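Local coordinates for protein titin (Homo sapiens, PDB 1WAA) that forms part of the giant elastic filament of striated muscle, in which immunoglobulin domains such as this one probably help to bear passive tension, at residues Val15-Gly20 and His65-Gly70; His24-Leu29 and Gly57-Leu62. One frame throughout, in Å; residues are numbered along the deposited sequence.

Overall arrangement
Both contacts lie in one immunoglobulin I-set domain, a sandwich of two beta sheets, with their centres about 19 Å apart. Contact 2 pairs strands 23-29 and 59-64, the two inner strands of the four-stranded sheet, near the middle of the domain. Contact 1 lies toward one end, where the turn leaving strand 15-18 of the other sheet meets the loop between strands 59-64 and 73-79. Along the chain contact 2 is nested inside the span closed by contact 1. The two touch where Val-15 CG2 packs on Phe-25 CE1 at 3.6 Å. Contact 2 thus holds one sheet together at its centre, while contact 1 ties the edge of the other sheet to a loop near the domain's end.

Contact 1. Residues Val15-Gly20 and His65-Gly70; sequences VEVFVG and HNCQLG. With ZN (zinc ion), chain Q.
The chain turns at Val-19 and Gly-20 to meet the Asn-66 to Leu-69 loop, the two running 116° apart and fastened by one direct backbone bond, Gly-20 N to Cys-67 O (2.7 Å). This bond is nearly straight at the hydrogen and lies in the plane of the Cys-67 carbonyl. The same oxygen also receives a CA-H contact from Val-19 CA at 3.4 Å. One water bridges the backbones a step further on, giving a proton to Gly-20 O and taking one from Asn-66 N. Gly-20 has a positive phi (93°), at which a CB would jam against the carbonyl oxygen of Val-19. On the inner side, Val-17 CG1 lies against Cys-67 CB (3.7 Å) and also reaches its sulfur; Leu-88 and Val-90 of strand 82-91 touch Val-17 as well. In the I-set sandwich this is where the turn after strand 15-18, the edge strand paired in parallel with strand 82-91, meets the crossover loop from strand 59-64 to strand 73-79, so one sheet is tied to a loop leaving the other. At the surface the two methyls of Val-19 divide the work. CG1, anti to the backbone N (chi1 171°), reaches Gln-68 OE1 at 3.7 Å, the two side chains crossing at about a right angle; CG2 presses on Leu-69 CD1 at 3.5 Å, a tight carbon contact. Gln-68, bent at chi2, folds its NE2 back to weak bonds with Asn-66 O and OD1, while Asn-66 OD1 rests 3.6 Å from Gly-20 CA. At the start of the loop His-65 turns away from the turn and binds zinc through NE2 (2.1 Å), the site being shared with Glu-52, a water and an acidic side chain of another chain.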
ATOM      1  N   VAL C  15      11.469  -5.467 -25.344  1.00 27.40           N
ATOM      2  CA  VAL C  15      11.333  -6.853 -24.958  1.00 25.94           C
ATOM      3  C   VAL C  15      11.152  -7.578 -26.291  1.00 26.31           C
ATOM      4  O   VAL C  15      10.402  -7.088 -27.135  1.00 26.49           O
ATOM      5  CB  VAL C  15      10.058  -7.093 -24.112  1.00 26.39           C
ATOM      6  CG1 VAL C  15       9.820  -8.597 -23.903  1.00 24.43           C
ATOM      7  CG2 VAL C  15      10.156  -6.370 -22.771  1.00 29.08           C
ATOM      8  N   GLU C  16      11.841  -8.703 -26.472  1.00 23.83           N
ATOM      9  CA  GLU C  16      11.508  -9.631 -27.539  1.00 25.25           C
ATOM     10  C   GLU C  16      10.977 -10.881 -26.871  1.00 26.76           C
ATOM     11  O   GLU C  16      11.469 -11.279 -25.808  1.00 26.28           O
ATOM     12  CB  GLU C  16      12.714  -9.974 -28.388  1.00 25.39           C
ATOM     13  CG  GLU C  16      13.601  -8.796 -28.715  1.00 32.43           C
ATOM     14  CD  GLU C  16      14.814  -9.197 -29.554  1.00 36.78           C
ATOM     15  OE1 GLU C  16      15.539  -8.297 -30.060  1.00 43.92           O
ATOM     16  OE2 GLU C  16      15.052 -10.413 -29.719  1.00 33.77           O
ATOM     17  N   VAL C  17       9.976 -11.493 -27.501  1.00 25.98           N
ATOM     18  CA  VAL C  17       9.275 -12.621 -26.913  1.00 27.45           C
ATOM     19  C   VAL C  17       8.824 -13.519 -28.064  1.00 26.33           C
ATOM     20  O   VAL C  17       8.495 -13.008 -29.113  1.00 25.51           O
ATOM     21  CB  VAL C  17       8.059 -12.135 -26.046  1.00 27.80           C
ATOM     22  CG1 VAL C  17       6.939 -11.491 -26.896  1.00 27.49           C
ATOM     23  CG2 VAL C  17       7.505 -13.235 -25.206  1.00 32.60           C
ATOM     24  N   PHE C  18       8.835 -14.837 -27.850  1.00 25.45           N
ATOM     25  CA  PHE C  18       8.324 -15.787 -28.845  1.00 24.39           C
ATOM     26  C   PHE C  18       6.819 -15.974 -28.627  1.00 24.25           C
ATOM     27  O   PHE C  18       6.298 -15.737 -27.528  1.00 23.40           O
ATOM     28  CB  PHE C  18       9.043 -17.142 -28.751  1.00 24.45           C
ATOM     29  CG  PHE C  18      10.496 -17.090 -29.162  1.00 25.02           C
ATOM     30  CD1 PHE C  18      11.508 -17.194 -28.212  1.00 24.75           C
ATOM     31  CD2 PHE C  18      10.855 -16.899 -30.496  1.00 24.11           C
ATOM     32  CE1 PHE C  18      12.858 -17.153 -28.588  1.00 22.48           C
ATOM     33  CE2 PHE C  18      12.211 -16.860 -30.875  1.00 27.41           C
ATOM     34  CZ  PHE C  18      13.200 -16.975 -29.901  1.00 24.47           C
ATOM     35  N   VAL C  19       6.147 -16.429 -29.669  1.00 22.83           N
ATOM     36  CA  VAL C  19       4.703 -16.550 -29.614  1.00 21.62           C
ATOM     37  C   VAL C  19       4.321 -17.482 -28.476  1.00 22.93           C
ATOM     38  O   VAL C  19       4.879 -18.575 -28.332  1.00 24.20           O
ATOM     39  CB  VAL C  19       4.187 -17.101 -30.941  1.00 21.08           C
ATOM     40  CG1 VAL C  19       2.692 -17.453 -30.885  1.00 21.22           C
ATOM     41  CG2 VAL C  19       4.434 -16.099 -32.077  1.00 21.79           C
ATOM     42  N   GLY C  20       3.378 -17.032 -27.671  1.00 22.57           N
ATOM     43  CA  GLY C  20       2.844 -17.840 -26.580  1.00 23.46           C
ATOM     44  C   GLY C  20       3.558 -17.611 -25.253  1.00 24.12           C
ATOM     45  O   GLY C  20       3.074 -18.032 -24.202  1.00 26.87           O
ATOM     46  N   HIS C  65       0.666 -11.930 -21.072  1.00 24.04           N
ATOM     47  CA  HIS C  65       0.769 -13.375 -21.257  1.00 23.94           C
ATOM     48  C   HIS C  65       0.348 -13.761 -22.642  1.00 25.31           C
ATOM     49  O   HIS C  65      -0.365 -13.010 -23.289  1.00 26.42           O
ATOM     50  CB  HIS C  65      -0.159 -14.090 -20.280  1.00 23.22           C
ATOM     51  CG  HIS C  65       0.323 -14.015 -18.865  1.00 23.09           C
ATOM     52  ND1 HIS C  65       1.526 -14.566 -18.479  1.00 25.55           N
ATOM     53  CD2 HIS C  65      -0.216 -13.450 -17.762  1.00 24.97           C
ATOM     54  CE1 HIS C  65       1.691 -14.347 -17.186  1.00 29.15           C
ATOM     55  NE2 HIS C  65       0.657 -13.676 -16.738  1.00 20.96           N
ATOM     56  N   ASN C  66       0.801 -14.942 -23.058  1.00 25.60           N
ATOM     57  CA  ASN C  66       0.386 -15.560 -24.311  1.00 25.60           C
ATOM     58  C   ASN C  66       0.517 -14.588 -25.488  1.00 24.40           C
ATOM     59  O   ASN C  66      -0.422 -14.375 -26.250  1.00 25.73           O
ATOM     60  CB  ASN C  66      -1.066 -16.025 -24.149  1.00 25.76           C
ATOM     61  CG  ASN C  66      -1.519 -16.893 -25.278  1.00 32.39           C
ATOM     62  OD1 ASN C  66      -0.685 -17.501 -25.960  1.00 32.58           O
ATOM     63  ND2 ASN C  66      -2.817 -16.969 -25.513  1.00 35.64           N
ATOM     64  N   CYS C  67       1.696 -13.998 -25.608  1.00 25.21           N
ATOM     65  CA  CYS C  67       1.976 -13.007 -26.660  1.00 25.50           C
ATOM     66  C   CYS C  67       1.804 -13.583 -28.056  1.00 25.34           C
ATOM     67  O   CYS C  67       2.162 -14.734 -28.321  1.00 26.14           O
ATOM     68  CB  CYS C  67       3.386 -12.481 -26.507  1.00 25.53           C
ATOM     69  SG  CYS C  67       3.469 -11.281 -25.118  1.00 29.88           S
ATOM     70  N   GLN C  68       1.240 -12.747 -28.930  1.00 26.35           N
ATOM     71  CA  GLN C  68       0.941 -13.123 -30.321  1.00 24.68           C
ATOM     72  C   GLN C  68       1.619 -12.124 -31.283  1.00 24.63           C
ATOM     73  O   GLN C  68       1.954 -10.999 -30.907  1.00 23.83           O
ATOM     74  CB  GLN C  68      -0.585 -13.185 -30.532  1.00 26.02           C
ATOM     75  CG  GLN C  68      -1.293 -14.225 -29.627  1.00 24.72           C
ATOM     76  CD  GLN C  68      -0.865 -15.673 -29.893  1.00 27.62           C
ATOM     77  OE1 GLN C  68      -0.686 -16.070 -31.050  1.00 29.05           O
ATOM     78  NE2 GLN C  68      -0.709 -16.482 -28.849  1.00 30.05           N
ATOM     79  N   LEU C  69       1.832 -12.575 -32.504  1.00 24.60           N
ATOM     80  CA  LEU C  69       2.521 -11.796 -33.540  1.00 25.17           C
ATOM     81  C   LEU C  69       1.937 -10.388 -33.753  1.00 26.01           C
ATOM     82  O   LEU C  69       2.681  -9.413 -33.943  1.00 28.29           O
ATOM     83  CB  LEU C  69       2.443 -12.552 -34.864  1.00 24.88           C
ATOM     84  CG  LEU C  69       3.745 -13.068 -35.488  1.00 26.64           C
ATOM     85  CD1 LEU C  69       4.766 -13.581 -34.476  1.00 24.03           C
ATOM     86  CD2 LEU C  69       3.417 -14.187 -36.474  1.00 25.16           C
ATOM     87  N   GLY C  70       0.619 -10.291 -33.730  1.00 25.24           N
ATOM     88  CA  GLY C  70      -0.068  -9.017 -33.970  1.00 24.99           C
ATOM     89  C   GLY C  70       0.191  -7.991 -32.865  1.00 24.78           C
ATOM     90  O   GLY C  70      -0.030  -6.795 -33.045  1.00 26.66           O
TER
HETATM   91 ZN    ZN Q1090       0.417 -13.264 -14.675  1.00 25.28          ZN
HETATM   92  O   HOH W   1       2.376 -16.894 -21.671  1.00 25.59           O
HETATM   93  O   HOH W   2      -0.913 -14.839 -14.104  1.00 22.36           O

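Contact 2. Residues His24-Leu29 and Gly57-Leu62. With ZN (zinc ion), chain B; ZN (zinc ion), chain D.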
ATOM      1  N   HIS C  24       7.400  -8.953 -20.078  1.00 27.39           N
ATOM      2  CA  HIS C  24       7.304  -8.183 -18.837  1.00 25.84           C
ATOM      3  C   HIS C  24       7.990  -6.863 -19.045  1.00 27.50           C
ATOM      4  O   HIS C  24       9.178  -6.830 -19.351  1.00 28.61           O
ATOM      5  CB  HIS C  24       8.024  -8.888 -17.664  1.00 26.12           C
ATOM      6  CG  HIS C  24       7.601 -10.326 -17.414  1.00 28.75           C
ATOM      7  ND1 HIS C  24       8.207 -11.394 -18.054  1.00 28.84           N
ATOM      8  CD2 HIS C  24       6.657 -10.861 -16.596  1.00 30.10           C
ATOM      9  CE1 HIS C  24       7.641 -12.518 -17.639  1.00 32.89           C
ATOM     10  NE2 HIS C  24       6.706 -12.220 -16.760  1.00 26.05           N
ATOM     11  N   PHE C  25       7.249  -5.777 -18.878  1.00 27.37           N
ATOM     12  CA  PHE C  25       7.830  -4.429 -18.981  1.00 26.90           C
ATOM     13  C   PHE C  25       7.929  -3.791 -17.589  1.00 28.22           C
ATOM     14  O   PHE C  25       7.117  -4.072 -16.691  1.00 28.09           O
ATOM     15  CB  PHE C  25       6.972  -3.531 -19.877  1.00 25.92           C
ATOM     16  CG  PHE C  25       7.059  -3.883 -21.341  1.00 25.50           C
ATOM     17  CD1 PHE C  25       7.999  -3.247 -22.151  1.00 25.10           C
ATOM     18  CD2 PHE C  25       6.211  -4.844 -21.887  1.00 26.53           C
ATOM     19  CE1 PHE C  25       8.092  -3.576 -23.519  1.00 32.45           C
ATOM     20  CE2 PHE C  25       6.307  -5.184 -23.247  1.00 26.02           C
ATOM     21  CZ  PHE C  25       7.250  -4.544 -24.061  1.00 28.21           C
ATOM     22  N   GLU C  26       8.929  -2.943 -17.394  1.00 28.56           N
ATOM     23  CA  GLU C  26       9.047  -2.228 -16.119  1.00 30.70           C
ATOM     24  C   GLU C  26       9.662  -0.862 -16.345  1.00 28.57           C
ATOM     25  O   GLU C  26      10.507  -0.674 -17.222  1.00 26.46           O
ATOM     26  CB  GLU C  26       9.856  -2.985 -15.022  1.00 32.47           C
ATOM     27  CG  GLU C  26      11.239  -3.390 -15.425  1.00 37.44           C
ATOM     28  CD  GLU C  26      12.282  -3.457 -14.294  1.00 32.75           C
ATOM     29  OE1 GLU C  26      13.364  -4.007 -14.566  1.00 35.63           O
ATOM     30  OE2 GLU C  26      12.098  -2.964 -13.123  1.00 40.75           O
ATOM     31  N   ILE C  27       9.172   0.059 -15.555  1.00 26.33           N
ATOM     32  CA  ILE C  27       9.634   1.439 -15.566  1.00 25.91           C
ATOM     33  C   ILE C  27       9.679   1.915 -14.110  1.00 26.66           C
ATOM     34  O   ILE C  27       8.836   1.519 -13.275  1.00 24.94           O
ATOM     35  CB  ILE C  27       8.682   2.316 -16.443  1.00 27.17           C
ATOM     36  CG1 ILE C  27       9.112   3.789 -16.443  1.00 24.58           C
ATOM     37  CG2 ILE C  27       7.228   2.212 -16.002  1.00 28.26           C
ATOM     38  CD1 ILE C  27       8.232   4.668 -17.291  1.00 28.69           C
ATOM     39  N   GLU C  28      10.671   2.736 -13.806  1.00 23.94           N
ATOM     40  CA  GLU C  28      10.793   3.303 -12.469  1.00 24.33           C
ATOM     41  C   GLU C  28      10.634   4.815 -12.547  1.00 24.57           C
ATOM     42  O   GLU C  28      11.257   5.478 -13.374  1.00 24.15           O
ATOM     43  CB  GLU C  28      12.130   2.970 -11.846  1.00 25.29           C
ATOM     44  CG  GLU C  28      12.220   3.463 -10.409  1.00 31.24           C
ATOM     45  CD  GLU C  28      13.479   3.000  -9.704  1.00 43.43           C
ATOM     46  OE1 GLU C  28      14.273   3.871  -9.258  1.00 49.30           O
ATOM     47  OE2 GLU C  28      13.723   1.754  -9.578  1.00 47.23           O
ATOM     48  N   LEU C  29       9.788   5.346 -11.687  1.00 25.47           N
ATOM     49  CA  LEU C  29       9.527   6.790 -11.646  1.00 22.74           C
ATOM     50  C   LEU C  29      10.331   7.422 -10.505  1.00 23.96           C
ATOM     51  O   LEU C  29      10.933   6.714  -9.688  1.00 23.26           O
ATOM     52  CB  LEU C  29       8.053   7.020 -11.387  1.00 25.38           C
ATOM     53  CG  LEU C  29       7.107   7.126 -12.593  1.00 29.91           C
ATOM     54  CD1 LEU C  29       7.609   6.439 -13.865  1.00 28.86           C
ATOM     55  CD2 LEU C  29       5.698   6.624 -12.240  1.00 25.46           C
ATOM     56  N   GLY C  57       5.599   0.855  -5.117  1.00 24.00           N
ATOM     57  CA  GLY C  57       6.470   2.005  -4.837  1.00 24.46           C
ATOM     58  C   GLY C  57       6.705   2.746  -6.148  1.00 25.49           C
ATOM     59  O   GLY C  57       5.752   3.094  -6.860  1.00 26.71           O
ATOM     60  N   LYS C  58       7.968   2.928  -6.482  1.00 23.43           N
ATOM     61  CA  LYS C  58       8.350   3.691  -7.677  1.00 25.06           C
ATOM     62  C   LYS C  58       8.274   2.881  -8.962  1.00 24.70           C
ATOM     63  O   LYS C  58       8.460   3.428 -10.060  1.00 23.84           O
ATOM     64  CB  LYS C  58       9.783   4.205  -7.529  1.00 21.92           C
ATOM     65  CG  LYS C  58       9.922   5.278  -6.481  1.00 25.60           C
ATOM     66  CD  LYS C  58      11.282   5.933  -6.551  1.00 30.67           C
ATOM     67  CE  LYS C  58      12.312   5.180  -5.732  1.00 38.53           C
ATOM     68  NZ  LYS C  58      13.697   5.485  -6.162  1.00 43.24           N
ATOM     69  N   LYS C  59       7.995   1.600  -8.820  1.00 26.30           N
ATOM     70  CA  LYS C  59       7.977   0.684  -9.949  1.00 28.24           C
ATOM     71  C   LYS C  59       6.597   0.507 -10.549  1.00 28.17           C
ATOM     72  O   LYS C  59       5.600   0.417  -9.832  1.00 26.49           O
ATOM     73  CB  LYS C  59       8.460  -0.701  -9.485  1.00 30.18           C
ATOM     74  CG  LYS C  59       9.922  -0.723  -9.161  1.00 37.54           C
ATOM     75  CD  LYS C  59      10.765  -0.703 -10.423  1.00 40.41           C
ATOM     76  CE  LYS C  59      11.952  -1.615 -10.288  1.00 39.93           C
ATOM     77  NZ  LYS C  59      13.163  -0.994 -10.846  1.00 36.48           N
ATOM     78  N   HIS C  60       6.564   0.476 -11.869  1.00 26.52           N
ATOM     79  CA  HIS C  60       5.342   0.114 -12.588  1.00 26.30           C
ATOM     80  C   HIS C  60       5.692  -1.034 -13.532  1.00 26.91           C
ATOM     81  O   HIS C  60       6.694  -0.972 -14.251  1.00 23.97           O
ATOM     82  CB  HIS C  60       4.774   1.277 -13.369  1.00 26.19           C
ATOM     83  CG  HIS C  60       3.983   2.233 -12.504  1.00 26.66           C
ATOM     84  ND1 HIS C  60       4.598   3.219 -11.752  1.00 31.72           N
ATOM     85  CD2 HIS C  60       2.652   2.350 -12.272  1.00 22.90           C
ATOM     86  CE1 HIS C  60       3.668   3.903 -11.106  1.00 26.28           C
ATOM     87  NE2 HIS C  60       2.491   3.400 -11.408  1.00 31.89           N
ATOM     88  N   ILE C  61       4.863  -2.068 -13.515  1.00 26.17           N
ATOM     89  CA  ILE C  61       5.103  -3.252 -14.345  1.00 27.21           C
ATOM     90  C   ILE C  61       3.833  -3.670 -15.092  1.00 27.08           C
ATOM     91  O   ILE C  61       2.712  -3.546 -14.574  1.00 25.49           O
ATOM     92  CB  ILE C  61       5.610  -4.410 -13.436  1.00 28.41           C
ATOM     93  CG1 ILE C  61       7.037  -4.101 -12.928  1.00 25.25           C
ATOM     94  CG2 ILE C  61       5.589  -5.789 -14.144  1.00 29.30           C
ATOM     95  CD1 ILE C  61       7.374  -4.803 -11.625  1.00 24.60           C
ATOM     96  N   LEU C  62       4.072  -4.127 -16.312  1.00 24.58           N
ATOM     97  CA  LEU C  62       3.063  -4.644 -17.215  1.00 26.41           C
ATOM     98  C   LEU C  62       3.483  -6.066 -17.585  1.00 26.34           C
ATOM     99  O   LEU C  62       4.632  -6.291 -17.987  1.00 26.79           O
ATOM    100  CB  LEU C  62       2.998  -3.796 -18.499  1.00 25.84           C
ATOM    101  CG  LEU C  62       1.999  -4.348 -19.518  1.00 26.71           C
ATOM    102  CD1 LEU C  62       0.539  -4.199 -19.051  1.00 24.32           C
ATOM    103  CD2 LEU C  62       2.145  -3.705 -20.898  1.00 28.92           C
TER
HETATM  104 ZN    ZN B1090      10.261 -11.339 -18.540  1.00 29.54          ZN
HETATM  105 ZN    ZN D1091      14.579  -3.647 -12.802  1.00 29.26          ZN
HETATM  106  O   HOH W   3      10.365 -10.324 -20.574  1.00  6.95           O
HETATM  107  O   HOH W   4      15.515  -1.796 -12.994  1.00 21.12           O
HETATM  108  O   HOH W   5      11.063 -13.585 -18.380  1.00 10.19           O
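Phe-25 and Leu-62 exchange both backbone bonds, Phe-25 N to Leu-62 O at 2.8 Å and Leu-62 N to Phe-25 O at 3.1 Å, and open an antiparallel ladder. Ile-27 and His-60 form the next hydrogen-bonded pair, both donors lying nearly along the C=O axis, and Leu-29 N closes the row on Lys-58 O. Glu-26 with Ile-61 and Glu-28 with Lys-59 are the non-hydrogen-bonded pairs, in which CA-H groups lean on the same carbonyls. On the face carrying these pairs, Glu-28, its CG anti to the backbone N (chi1 -175°), extends its carboxylate to two lysines: OE2 takes Lys-59 NZ at 3.1 Å on its anti side, and OE1 meets Lys-58 NZ at 3.5 Å. The strongest partner of Lys-59 NZ is an acidic side chain of another chain, with which it forms a salt bridge; it also has a weak bond to a zinc-bound water. With Glu-28 replaced by an alanine, Lys-58 would probably lose its charge partner here and Lys-59 be left to lean on the neighbouring chain. Glu-26 spends both oxygens on that zinc, OE1 at 2.2 Å and OE2 at 2.6 Å, with Lys-59 CE alongside OE2. His-24 gives ND1 to a second zinc at 2.1 Å; both metals also take ligands from another chain. On the opposite face Phe-25, Ile-27, His-60 and Leu-62 all touch Trp-38 of the facing sheet. His-60 NE2 has a weak bond to Val-34 O, whereas its buried ND1, beside Leu-29 CD2 (3.6 Å), finds no polar partner. Strands 23-29 and 59-64, with an outer face that carries the salt bridges and a zinc ligand beside Ile-61 and an inner face closing on the tryptophan, are the central pair of the four-stranded sheet of an immunoglobulin I-set sandwich.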